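PDB 5FQ8: outer membrane protein Omp121 from Bacteroides thetaiotaomicron, which probably acts as a TonB-dependent transporter that carries peptide-like nutrients across the outer membrane, and also binds calcium. Local coordinates for residues 201-206 with 882-887; 190-195 with 835-840; 147-152 with 563-568; 69-74 with 141-146. All coordinates share one frame; numbering follows the deposited sequence.

Contact 1 (201-206 with 882-887)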
loop_
_atom_site.group_PDB
_atom_site.type_symbol
_atom_site.label_atom_id
_atom_site.label_comp_id
_atom_site.label_asym_id
_atom_site.label_seq_id
_atom_site.Cartn_x
_atom_site.Cartn_y
_atom_site.Cartn_z
ATOM N N GLY B 201 7.816 -36.725 20.193
ATOM C CA GLY B 201 8.343 -36.381 21.493
ATOM C C GLY B 201 9.583 -35.529 21.358
ATOM O O GLY B 201 10.044 -35.228 20.264
ATOM N N TRP B 202 10.104 -35.141 22.512
ATOM C CA TRP B 202 11.356 -34.420 22.575
ATOM C C TRP B 202 12.197 -35.034 23.686
ATOM O O TRP B 202 11.692 -35.771 24.529
ATOM C CB TRP B 202 11.110 -32.932 22.799
ATOM C CG TRP B 202 12.112 -32.063 22.170
ATOM C CD1 TRP B 202 13.145 -31.454 22.776
ATOM C CD2 TRP B 202 12.189 -31.708 20.794
ATOM N NE1 TRP B 202 13.864 -30.727 21.874
ATOM C CE2 TRP B 202 13.297 -30.869 20.643
ATOM C CE3 TRP B 202 11.428 -32.018 19.672
ATOM C CZ2 TRP B 202 13.666 -30.333 19.423
ATOM C CZ3 TRP B 202 11.795 -31.481 18.465
ATOM C CH2 TRP B 202 12.905 -30.652 18.348
ATOM N N ASN B 203 13.493 -34.760 23.661
ATOM C CA ASN B 203 14.424 -35.292 24.655
ATOM C C ASN B 203 14.278 -36.794 24.835
ATOM O O ASN B 203 14.566 -37.314 25.902
ATOM C CB ASN B 203 14.258 -34.624 26.026
ATOM C CG ASN B 203 14.073 -33.141 25.935
ATOM O OD1 ASN B 203 13.026 -32.619 26.297
ATOM N ND2 ASN B 203 15.093 -32.442 25.475
ATOM N N GLY B 204 13.807 -37.507 23.826
ATOM C CA GLY B 204 13.533 -38.912 23.985
ATOM C C GLY B 204 12.329 -39.231 24.828
ATOM O O GLY B 204 12.021 -40.405 25.005
ATOM N N ASN B 205 11.634 -38.239 25.355
ATOM C CA ASN B 205 10.463 -38.492 26.177
ATOM C C ASN B 205 9.190 -38.291 25.367
ATOM O O ASN B 205 9.179 -37.593 24.354
ATOM C CB ASN B 205 10.460 -37.575 27.403
ATOM C CG ASN B 205 11.734 -37.673 28.209
ATOM O OD1 ASN B 205 12.442 -38.648 28.148
ATOM N ND2 ASN B 205 12.023 -36.649 28.967
ATOM N N HIS B 206 8.113 -38.919 25.815
ATOM C CA HIS B 206 6.850 -38.804 25.101
ATOM C C HIS B 206 6.241 -37.422 25.278
ATOM O O HIS B 206 6.345 -36.801 26.339
ATOM C CB HIS B 206 5.867 -39.857 25.587
ATOM C CG HIS B 206 4.588 -39.886 24.823
ATOM N ND1 HIS B 206 4.540 -39.931 23.449
ATOM C CD2 HIS B 206 3.305 -39.909 25.243
ATOM C CE1 HIS B 206 3.281 -39.976 23.054
ATOM N NE2 HIS B 206 2.510 -39.962 24.124
ATOM N N ASN B 882 19.753 -35.189 25.276
ATOM C CA ASN B 882 20.388 -34.193 24.427
ATOM C C ASN B 882 20.694 -34.692 23.023
ATOM O O ASN B 882 21.233 -33.926 22.221
ATOM C CB ASN B 882 21.688 -33.693 25.058
ATOM C CG ASN B 882 21.461 -32.772 26.242
ATOM O OD1 ASN B 882 20.444 -32.101 26.355
ATOM N ND2 ASN B 882 22.434 -32.735 27.133
ATOM N N ILE B 883 20.359 -35.939 22.693
ATOM C CA ILE B 883 20.672 -36.442 21.359
ATOM C C ILE B 883 19.949 -35.628 20.303
ATOM O O ILE B 883 20.496 -35.357 19.230
ATOM C CB ILE B 883 20.340 -37.941 21.259
ATOM C CG1 ILE B 883 21.480 -38.758 21.843
ATOM C CG2 ILE B 883 20.112 -38.363 19.820
ATOM C CD1 ILE B 883 21.386 -40.197 21.540
ATOM N N TYR B 884 18.725 -35.193 20.605
ATOM C CA TYR B 884 17.988 -34.336 19.681
ATOM C C TYR B 884 18.819 -33.152 19.235
ATOM O O TYR B 884 18.714 -32.711 18.087
ATOM C CB TYR B 884 16.706 -33.828 20.329
ATOM C CG TYR B 884 16.934 -32.602 21.177
ATOM C CD1 TYR B 884 17.434 -32.716 22.465
ATOM C CD2 TYR B 884 16.667 -31.324 20.686
ATOM C CE1 TYR B 884 17.645 -31.621 23.242
ATOM C CE2 TYR B 884 16.882 -30.213 21.454
ATOM C CZ TYR B 884 17.374 -30.366 22.743
ATOM O OH TYR B 884 17.602 -29.278 23.562
ATOM N N LYS B 885 19.654 -32.620 20.130
ATOM C CA LYS B 885 20.426 -31.434 19.789
ATOM C C LYS B 885 21.702 -31.793 19.042
ATOM O O LYS B 885 22.178 -30.999 18.226
ATOM C CB LYS B 885 20.724 -30.637 21.054
ATOM C CG LYS B 885 21.574 -29.417 20.844
ATOM C CD LYS B 885 21.875 -28.723 22.145
ATOM C CE LYS B 885 22.619 -27.421 21.902
ATOM N NZ LYS B 885 22.386 -26.447 22.998
ATOM N N TYR B 886 22.245 -32.987 19.281
ATOM C CA TYR B 886 23.388 -33.447 18.506
ATOM C C TYR B 886 23.074 -33.437 17.022
ATOM O O TYR B 886 23.868 -32.962 16.202
ATOM C CB TYR B 886 23.788 -34.852 18.948
ATOM C CG TYR B 886 24.947 -35.422 18.181
ATOM C CD1 TYR B 886 26.140 -34.734 18.087
ATOM C CD2 TYR B 886 24.854 -36.650 17.559
ATOM C CE1 TYR B 886 27.199 -35.244 17.394
ATOM C CE2 TYR B 886 25.918 -37.170 16.863
ATOM C CZ TYR B 886 27.085 -36.461 16.782
ATOM O OH TYR B 886 28.165 -36.957 16.103
ATOM N N TRP B 887 21.899 -33.931 16.664
ATOM C CA TRP B 887 21.536 -34.021 15.265
ATOM C C TRP B 887 21.037 -32.703 14.715
ATOM O O TRP B 887 21.299 -32.385 13.555
ATOM C CB TRP B 887 20.498 -35.123 15.086
ATOM C CG TRP B 887 21.101 -36.452 15.316
ATOM C CD1 TRP B 887 20.872 -37.297 16.350
ATOM C CD2 TRP B 887 22.095 -37.064 14.511
ATOM N NE1 TRP B 887 21.649 -38.411 16.226
ATOM C CE2 TRP B 887 22.411 -38.286 15.100
ATOM C CE3 TRP B 887 22.743 -36.695 13.335
ATOM C CZ2 TRP B 887 23.339 -39.138 14.561
ATOM C CZ3 TRP B 887 23.670 -37.550 12.797
ATOM C CH2 TRP B 887 23.956 -38.756 13.407
#
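The loop from W202 to N205 is a type I' beta turn set against the side of helix 880-889, the nearest CA atoms, those of N203 and N882, being 6.1 Å apart. Y884 is the side chain that fills the gap. Its CB points at the turn, and with CG between backbone N and carbonyl carbon (chi1 84°) the ring runs across the interface and offers a face to W202. W202 meets that face with its five-membered ring, NE1 sitting over it towards the rim, 3.1 Å from Y884 CE2. The two ring planes are inclined at 57° with centroids 4.2 Å apart, so this is an oblique aromatic pair. On the opposite face, K885 CB of the same helix lies over the ring centre. N203 runs alongside Y884 and points the same way, its amide nearly perpendicular to the ring, with ND2 3.5 Å from Y884 CE1. That nitrogen hydrogen-bonds S881 O, and N203 OD1 bonds a polar side chain on the chain of another protein. Asparagine suits the place twice over, since it tolerates the positive phi of a type I' turn and its amide can bridge two partners. W214 packs edge-to-face on W202 and also touches Y884. With Y884 cut back to an alanine, the indole of W202 would probably lose the ring face it rests on and the N203 amide the wall beside it. Aromatic surface therefore supplies the contact between turn and helix, while the hydrogen bonds of N203 fix the turn to S881 O and to the partner protein.

Contact 2 (190-195 with 835-840)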
loop_
_atom_site.group_PDB
_atom_site.type_symbol
_atom_site.label_atom_id
_atom_site.label_comp_id
_atom_site.label_asym_id
_atom_site.label_seq_id
_atom_site.Cartn_x
_atom_site.Cartn_y
_atom_site.Cartn_z
ATOM N N ARG B 190 10.913 -37.828 -5.105
ATOM C CA ARG B 190 11.856 -38.201 -4.055
ATOM C C ARG B 190 11.514 -37.366 -2.834
ATOM O O ARG B 190 11.578 -36.136 -2.879
ATOM C CB ARG B 190 13.301 -37.989 -4.518
ATOM C CG ARG B 190 14.255 -37.307 -3.555
ATOM C CD ARG B 190 15.021 -38.291 -2.671
ATOM N NE ARG B 190 15.811 -39.263 -3.422
ATOM C CZ ARG B 190 17.084 -39.098 -3.759
ATOM N NH1 ARG B 190 17.711 -37.988 -3.416
ATOM N NH2 ARG B 190 17.729 -40.039 -4.436
ATOM N N LEU B 191 11.077 -38.022 -1.787
ATOM C CA LEU B 191 10.941 -37.423 -0.478
ATOM C C LEU B 191 12.086 -37.904 0.389
ATOM O O LEU B 191 12.712 -38.920 0.082
ATOM C CB LEU B 191 9.605 -37.803 0.163
ATOM C CG LEU B 191 8.351 -37.288 -0.536
ATOM C CD1 LEU B 191 7.122 -37.944 0.034
ATOM C CD2 LEU B 191 8.252 -35.794 -0.400
ATOM N N PRO B 192 12.416 -37.196 1.460
ATOM C CA PRO B 192 13.530 -37.641 2.293
ATOM C C PRO B 192 13.228 -38.985 2.921
ATOM O O PRO B 192 12.088 -39.295 3.265
ATOM C CB PRO B 192 13.642 -36.531 3.338
ATOM C CG PRO B 192 13.048 -35.357 2.685
ATOM C CD PRO B 192 11.909 -35.892 1.912
ATOM N N GLU B 193 14.256 -39.800 3.047
ATOM C CA GLU B 193 14.074 -41.089 3.683
ATOM C C GLU B 193 13.995 -40.892 5.183
ATOM O O GLU B 193 14.871 -40.274 5.785
ATOM C CB GLU B 193 15.209 -42.032 3.318
ATOM C CG GLU B 193 15.090 -43.384 3.956
ATOM C CD GLU B 193 16.251 -44.259 3.648
ATOM O OE1 GLU B 193 17.166 -43.795 2.953
ATOM O OE2 GLU B 193 16.245 -45.409 4.104
ATOM N N PHE B 194 12.947 -41.425 5.776
ATOM C CA PHE B 194 12.601 -41.156 7.156
ATOM C C PHE B 194 12.975 -42.311 8.055
ATOM O O PHE B 194 13.121 -43.445 7.616
ATOM C CB PHE B 194 11.105 -40.901 7.294
ATOM C CG PHE B 194 10.633 -39.740 6.519
ATOM C CD1 PHE B 194 11.072 -38.472 6.834
ATOM C CD2 PHE B 194 9.754 -39.904 5.472
ATOM C CE1 PHE B 194 10.649 -37.393 6.118
ATOM C CE2 PHE B 194 9.316 -38.821 4.762
ATOM C CZ PHE B 194 9.767 -37.564 5.079
ATOM N N GLN B 195 13.110 -41.996 9.329
ATOM C CA GLN B 195 13.187 -42.991 10.375
ATOM C C GLN B 195 11.768 -43.347 10.785
ATOM O O GLN B 195 10.923 -42.474 10.903
ATOM C CB GLN B 195 13.985 -42.429 11.549
ATOM C CG GLN B 195 13.506 -42.877 12.906
ATOM C CD GLN B 195 12.538 -41.917 13.525
ATOM O OE1 GLN B 195 11.625 -42.323 14.216
ATOM N NE2 GLN B 195 12.731 -40.635 13.285
ATOM N N ASP B 835 18.266 -30.058 6.700
ATOM C CA ASP B 835 18.274 -29.281 7.933
ATOM C C ASP B 835 17.047 -29.573 8.789
ATOM O O ASP B 835 17.163 -29.932 9.964
ATOM C CB ASP B 835 18.339 -27.793 7.597
ATOM C CG ASP B 835 19.096 -26.998 8.619
ATOM O OD1 ASP B 835 19.109 -27.393 9.798
ATOM O OD2 ASP B 835 19.681 -25.972 8.231
ATOM N N ILE B 836 15.857 -29.405 8.217
ATOM C CA ILE B 836 14.646 -29.517 9.010
ATOM C C ILE B 836 14.412 -30.950 9.442
ATOM O O ILE B 836 13.799 -31.196 10.486
ATOM C CB ILE B 836 13.446 -28.967 8.228
ATOM C CG1 ILE B 836 12.229 -28.887 9.124
ATOM C CG2 ILE B 836 13.147 -29.845 7.060
ATOM C CD1 ILE B 836 12.468 -28.051 10.313
ATOM N N ASN B 837 14.921 -31.916 8.678
ATOM C CA ASN B 837 14.660 -33.308 8.992
ATOM C C ASN B 837 15.652 -33.865 9.982
ATOM O O ASN B 837 15.322 -34.780 10.736
ATOM C CB ASN B 837 14.658 -34.141 7.721
ATOM C CG ASN B 837 13.411 -33.958 6.947
ATOM O OD1 ASN B 837 12.365 -34.487 7.292
ATOM N ND2 ASN B 837 13.500 -33.175 5.905
ATOM N N TYR B 838 16.866 -33.340 9.994
ATOM C CA TYR B 838 17.731 -33.560 11.139
ATOM C C TYR B 838 17.124 -32.955 12.398
ATOM O O TYR B 838 16.887 -33.659 13.385
ATOM C CB TYR B 838 19.118 -32.997 10.851
ATOM C CG TYR B 838 20.035 -34.015 10.216
ATOM C CD1 TYR B 838 19.595 -34.823 9.168
ATOM C CD2 TYR B 838 21.336 -34.172 10.665
ATOM C CE1 TYR B 838 20.431 -35.755 8.589
ATOM C CE2 TYR B 838 22.168 -35.079 10.100
ATOM C CZ TYR B 838 21.713 -35.876 9.063
ATOM O OH TYR B 838 22.556 -36.798 8.503
ATOM N N PHE B 839 16.822 -31.651 12.368
ATOM C CA PHE B 839 16.325 -30.974 13.567
ATOM C C PHE B 839 15.076 -31.639 14.113
ATOM O O PHE B 839 14.907 -31.766 15.328
ATOM C CB PHE B 839 16.027 -29.504 13.273
ATOM C CG PHE B 839 15.192 -28.840 14.332
ATOM C CD1 PHE B 839 15.767 -28.387 15.507
ATOM C CD2 PHE B 839 13.843 -28.662 14.156
ATOM C CE1 PHE B 839 15.013 -27.780 16.475
ATOM C CE2 PHE B 839 13.084 -28.059 15.126
ATOM C CZ PHE B 839 13.670 -27.614 16.288
ATOM N N THR B 840 14.190 -32.056 13.238
ATOM C CA THR B 840 12.908 -32.560 13.683
ATOM C C THR B 840 12.939 -34.030 14.058
ATOM O O THR B 840 11.911 -34.553 14.499
ATOM C CB THR B 840 11.884 -32.324 12.598
ATOM O OG1 THR B 840 10.585 -32.422 13.163
ATOM C CG2 THR B 840 12.032 -33.342 11.548
#
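N837 ND2 donates a hydrogen bond to T833 O, one turn earlier in its own helix, and the same nitrogen lies 3.9 Å from P192 CG. The bond fixes how the amide is rotated, and so decides which of its ends meets which neighbour. OD1 is turned to F194, arriving at the ring edge, in the ring plane, 3.6 Å from CE1. Ring edges carry slightly positive C–H groups, so a carbonyl oxygen is a fitting neighbour there. The amide and ring planes stand 52° apart. F194 has its CG anti to the carbonyl carbon (chi1 -61°), which folds the ring back over its own chain, and P192 O lies over the centre of one face. Proline suits a loop of extended backbone, offering a rigid apolar ring that the side chain of N837 crosses at about a right angle. Y335 of helix 330-335 touches both P192 and N837. About 10 Å from F194, between side chains, is E197, a known calcium ligand of this protein, though without its ion in this chain. The arrangement joins the loop that follows barrel strand 177-188 to the short helix 832-839, as in the elaborate loops that cap TonB-dependent receptor barrels.

Contact 3 (147-152 with 563-568)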
loop_
_atom_site.group_PDB
_atom_site.type_symbol
_atom_site.label_atom_id
_atom_site.label_comp_id
_atom_site.label_asym_id
_atom_site.label_seq_id
_atom_site.Cartn_x
_atom_site.Cartn_y
_atom_site.Cartn_z
ATOM N N ALA B 147 32.063 -16.860 -27.299
ATOM C CA ALA B 147 31.869 -15.432 -27.126
ATOM C C ALA B 147 32.977 -14.638 -27.794
ATOM O O ALA B 147 33.383 -13.598 -27.287
ATOM C CB ALA B 147 31.783 -15.089 -25.644
ATOM N N ALA B 148 33.471 -15.114 -28.938
ATOM C CA ALA B 148 34.544 -14.442 -29.646
ATOM C C ALA B 148 34.106 -13.753 -30.925
ATOM O O ALA B 148 34.875 -12.966 -31.477
ATOM C CB ALA B 148 35.655 -15.431 -29.998
ATOM N N ALA B 149 32.912 -14.017 -31.413
ATOM C CA ALA B 149 32.410 -13.335 -32.579
ATOM C C ALA B 149 30.954 -12.978 -32.300
ATOM O O ALA B 149 30.036 -13.595 -32.818
ATOM C CB ALA B 149 32.548 -14.188 -33.834
ATOM N N THR B 150 30.748 -11.971 -31.456
ATOM C CA THR B 150 29.417 -11.586 -31.015
ATOM C C THR B 150 29.000 -10.228 -31.546
ATOM O O THR B 150 28.113 -9.597 -30.972
ATOM C CB THR B 150 29.347 -11.581 -29.493
ATOM O OG1 THR B 150 30.438 -10.818 -28.980
ATOM C CG2 THR B 150 29.435 -12.982 -28.964
ATOM N N ALA B 151 29.618 -9.765 -32.631
ATOM C CA ALA B 151 29.297 -8.447 -33.163
ATOM C C ALA B 151 27.847 -8.329 -33.598
ATOM O O ALA B 151 27.326 -7.214 -33.697
ATOM C CB ALA B 151 30.202 -8.124 -34.342
ATOM N N LEU B 152 27.182 -9.444 -33.861
ATOM C CA LEU B 152 25.854 -9.351 -34.435
ATOM C C LEU B 152 24.797 -9.077 -33.381
ATOM O O LEU B 152 23.810 -8.400 -33.668
ATOM C CB LEU B 152 25.530 -10.632 -35.191
ATOM C CG LEU B 152 24.791 -10.453 -36.507
ATOM C CD1 LEU B 152 25.540 -9.489 -37.375
ATOM C CD2 LEU B 152 24.698 -11.775 -37.190
ATOM N N GLY B 563 36.973 -9.572 -33.157
ATOM C CA GLY B 563 37.070 -11.019 -33.130
ATOM C C GLY B 563 37.515 -11.574 -34.464
ATOM O O GLY B 563 37.459 -10.899 -35.492
ATOM N N ILE B 564 37.956 -12.824 -34.436
ATOM C CA ILE B 564 38.368 -13.522 -35.645
ATOM C C ILE B 564 38.097 -15.004 -35.447
ATOM O O ILE B 564 38.348 -15.552 -34.374
ATOM C CB ILE B 564 39.848 -13.237 -35.967
ATOM C CG1 ILE B 564 40.236 -13.855 -37.301
ATOM C CG2 ILE B 564 40.749 -13.736 -34.862
ATOM C CD1 ILE B 564 41.648 -13.547 -37.741
ATOM N N THR B 565 37.528 -15.642 -36.466
ATOM C CA THR B 565 37.275 -17.072 -36.436
ATOM C C THR B 565 37.693 -17.694 -37.759
ATOM O O THR B 565 37.675 -17.048 -38.808
ATOM C CB THR B 565 35.808 -17.411 -36.179
ATOM O OG1 THR B 565 35.015 -16.952 -37.272
ATOM C CG2 THR B 565 35.325 -16.771 -34.925
ATOM N N GLY B 566 38.056 -18.965 -37.696
ATOM C CA GLY B 566 38.480 -19.689 -38.877
ATOM C C GLY B 566 37.987 -21.117 -38.842
ATOM O O GLY B 566 37.796 -21.709 -37.779
ATOM N N SER B 567 37.782 -21.665 -40.035
ATOM C CA SER B 567 37.305 -23.026 -40.200
ATOM C C SER B 567 37.973 -23.609 -41.427
ATOM O O SER B 567 37.998 -22.978 -42.485
ATOM C CB SER B 567 35.792 -23.072 -40.353
ATOM O OG SER B 567 35.359 -24.387 -40.619
ATOM N N PHE B 568 38.514 -24.808 -41.278
ATOM C CA PHE B 568 39.249 -25.485 -42.337
ATOM C C PHE B 568 38.658 -26.877 -42.487
ATOM O O PHE B 568 38.809 -27.717 -41.598
ATOM C CB PHE B 568 40.731 -25.524 -41.991
ATOM C CG PHE B 568 41.566 -26.332 -42.924
ATOM C CD1 PHE B 568 41.666 -26.001 -44.255
ATOM C CD2 PHE B 568 42.302 -27.397 -42.446
ATOM C CE1 PHE B 568 42.460 -26.739 -45.093
ATOM C CE2 PHE B 568 43.092 -28.139 -43.275
ATOM C CZ PHE B 568 43.175 -27.811 -44.600
#
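Plug meets barrel here: loop 147-152 of the TonB-dependent receptor plug lies with A148 and A149 against G563 and T565 of barrel strand 558-569. The backbones approach closely, with A149 CA 5.2 Å from G563 CA. At the nearest point A148 O receives a CA-H...O contact from G563 CA, 3.4 Å away with 149° at the hydrogen. Glycine suits this position because a CB on G563 would point at the plug and run into A148 O. Small residues on the loop side serve the same end: A148 and A149 keep the chain slim enough to lie against the strand. Along the strand, I564 points away from the plug, an apolar residue on the surface that may face lipid, whereas T565 points inward, flanked by T541 and S590 of the adjoining barrel strands. The loop is also tied to the wall by polar bonds nearby, A147 N to E647 OE1 and A147 O to T594 OG1. In T565 the hydroxyl lies between the backbone N and the carbonyl carbon (chi1 65°), and this turns the methyl towards the loop. T565 CG2 and A149 CB thus meet methyl to methyl, at 3.9 Å.

Contact 4 (69-74 with 141-146)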
loop_
_atom_site.group_PDB
_atom_site.type_symbol
_atom_site.label_atom_id
_atom_site.label_comp_id
_atom_site.label_asym_id
_atom_site.label_seq_id
_atom_site.Cartn_x
_atom_site.Cartn_y
_atom_site.Cartn_z
ATOM N N ALA B 69 26.475 -30.285 -24.903
ATOM C CA ALA B 69 27.682 -30.062 -24.129
ATOM C C ALA B 69 27.854 -28.588 -23.835
ATOM O O ALA B 69 27.650 -27.741 -24.704
ATOM C CB ALA B 69 28.900 -30.597 -24.877
ATOM N N GLY B 70 28.233 -28.289 -22.599
ATOM C CA GLY B 70 28.508 -26.929 -22.179
ATOM C C GLY B 70 27.298 -26.069 -21.916
ATOM O O GLY B 70 27.460 -24.869 -21.685
ATOM N N VAL B 71 26.098 -26.636 -21.955
ATOM C CA VAL B 71 24.862 -25.892 -21.769
ATOM C C VAL B 71 24.155 -26.507 -20.567
ATOM O O VAL B 71 23.503 -27.550 -20.674
ATOM C CB VAL B 71 23.980 -25.907 -23.021
ATOM C CG1 VAL B 71 22.717 -25.101 -22.780
ATOM C CG2 VAL B 71 24.734 -25.330 -24.194
ATOM N N GLN B 72 24.283 -25.858 -19.421
ATOM C CA GLN B 72 23.795 -26.394 -18.154
ATOM C C GLN B 72 22.383 -25.877 -17.935
ATOM O O GLN B 72 22.184 -24.723 -17.560
ATOM C CB GLN B 72 24.739 -25.993 -17.027
ATOM C CG GLN B 72 24.244 -26.251 -15.623
ATOM C CD GLN B 72 25.194 -25.689 -14.583
ATOM O OE1 GLN B 72 26.384 -25.939 -14.624
ATOM N NE2 GLN B 72 24.670 -24.905 -13.661
ATOM N N ILE B 73 21.397 -26.728 -18.177
ATOM C CA ILE B 73 19.996 -26.338 -18.131
ATOM C C ILE B 73 19.351 -27.017 -16.942
ATOM O O ILE B 73 19.472 -28.231 -16.776
ATOM C CB ILE B 73 19.275 -26.698 -19.438
ATOM C CG1 ILE B 73 19.816 -25.847 -20.569
ATOM C CG2 ILE B 73 17.773 -26.546 -19.294
ATOM C CD1 ILE B 73 19.375 -26.316 -21.892
ATOM N N SER B 74 18.675 -26.236 -16.113
ATOM C CA SER B 74 18.059 -26.768 -14.909
ATOM C C SER B 74 16.786 -26.001 -14.598
ATOM O O SER B 74 16.677 -24.808 -14.890
ATOM C CB SER B 74 19.009 -26.698 -13.713
ATOM O OG SER B 74 20.194 -27.432 -13.930
ATOM N N MET B 141 16.492 -24.573 -33.416
ATOM C CA MET B 141 17.179 -23.855 -32.358
ATOM C C MET B 141 18.665 -24.085 -32.502
ATOM O O MET B 141 19.108 -25.227 -32.573
ATOM C CB MET B 141 16.726 -24.309 -30.978
ATOM C CG MET B 141 17.670 -23.888 -29.882
ATOM S SD MET B 141 17.062 -24.459 -28.331
ATOM C CE MET B 141 15.398 -23.893 -28.445
ATOM N N THR B 142 19.430 -23.010 -32.509
ATOM C CA THR B 142 20.876 -23.088 -32.616
ATOM C C THR B 142 21.511 -22.271 -31.504
ATOM O O THR B 142 21.241 -21.074 -31.374
ATOM C CB THR B 142 21.329 -22.597 -33.976
ATOM O OG1 THR B 142 20.997 -23.582 -34.945
ATOM C CG2 THR B 142 22.812 -22.360 -33.997
ATOM N N ILE B 143 22.354 -22.926 -30.713
ATOM C CA ILE B 143 22.970 -22.359 -29.521
ATOM C C ILE B 143 24.405 -22.006 -29.861
ATOM O O ILE B 143 25.213 -22.893 -30.136
ATOM C CB ILE B 143 22.906 -23.343 -28.351
ATOM C CG1 ILE B 143 21.468 -23.501 -27.903
ATOM C CG2 ILE B 143 23.753 -22.875 -27.229
ATOM C CD1 ILE B 143 21.314 -24.352 -26.728
ATOM N N LEU B 144 24.731 -20.725 -29.860
ATOM C CA LEU B 144 26.107 -20.292 -30.061
ATOM C C LEU B 144 26.783 -20.236 -28.699
ATOM O O LEU B 144 26.404 -19.434 -27.843
ATOM C CB LEU B 144 26.148 -18.932 -30.752
ATOM C CG LEU B 144 25.329 -18.865 -32.028
ATOM C CD1 LEU B 144 25.389 -17.489 -32.609
ATOM C CD2 LEU B 144 25.886 -19.853 -32.996
ATOM N N LYS B 145 27.776 -21.089 -28.489
ATOM C CA LYS B 145 28.341 -21.194 -27.153
ATOM C C LYS B 145 29.490 -20.224 -26.925
ATOM O O LYS B 145 29.719 -19.792 -25.790
ATOM C CB LYS B 145 28.810 -22.617 -26.905
ATOM C CG LYS B 145 27.772 -23.666 -27.204
ATOM C CD LYS B 145 28.338 -25.052 -26.942
ATOM C CE LYS B 145 27.401 -26.167 -27.364
ATOM N NZ LYS B 145 27.194 -26.144 -28.817
ATOM N N GLY B 146 30.214 -19.872 -27.976
ATOM C CA GLY B 146 31.413 -19.099 -27.813
ATOM C C GLY B 146 31.150 -17.622 -27.878
ATOM O O GLY B 146 30.155 -17.172 -28.428
#
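V71 and I143 reach towards each other tip to tip, V71 CG2 standing 4.0 Å from I143 CG2. Both are branched at the beta carbon, a shape at home in strands. In I143 the touching methyl is anti to the backbone N, while the longer CG1 branch (chi1 -69°) runs beside it, its CD1 4.4 Å from V71 CG2. Next along, K145 lays its aliphatic chain beside this pair, its CE 4.2 Å from V71 CG2 and 3.1 Å from A69 O. Lysine can do this because its methylenes pack while its amino group goes elsewhere: a bend at the last torsion (chi4 64°) sends NZ to a hydrogen bond with T45 OG1. Further out, I88 of strand 84-88 touches both V71 and I143, and V162 backs I143 from strand 161-166. G70, whose positive phi favours glycine, lets the chain turn into strand 71-75 and bonds through its N to T725 OG1. E703 of barrel strand 697-712 touches A69 and K145. The whole belongs to the plug domain, where the hairpin of strands 71-75 and 84-88 packs upon the four-stranded mixed sheet holding strand 138-144.

The four contacts form two pairs. Contacts 1 and 2 have centres 15 Å apart and touch directly, W202 CH2 lying 3.7 Å from F839 CZ. Those two aromatic residues also pack on the backbone of the bound peptide, so the pair borders the ligand as well as joining a turn or loop to a helix. Contacts 3 and 4 both involve the plug, their centres about 17 Å apart, and segment 141-146 runs straight into 147-152. Contact 4 holds plug elements to one another, while contact 3 sets the following loop against the barrel. The nearest atoms of contacts 2 and 4 are about 15 Å apart, and contacts 1 and 3 lie on opposite sides of the chain's centre, 63 Å between centres.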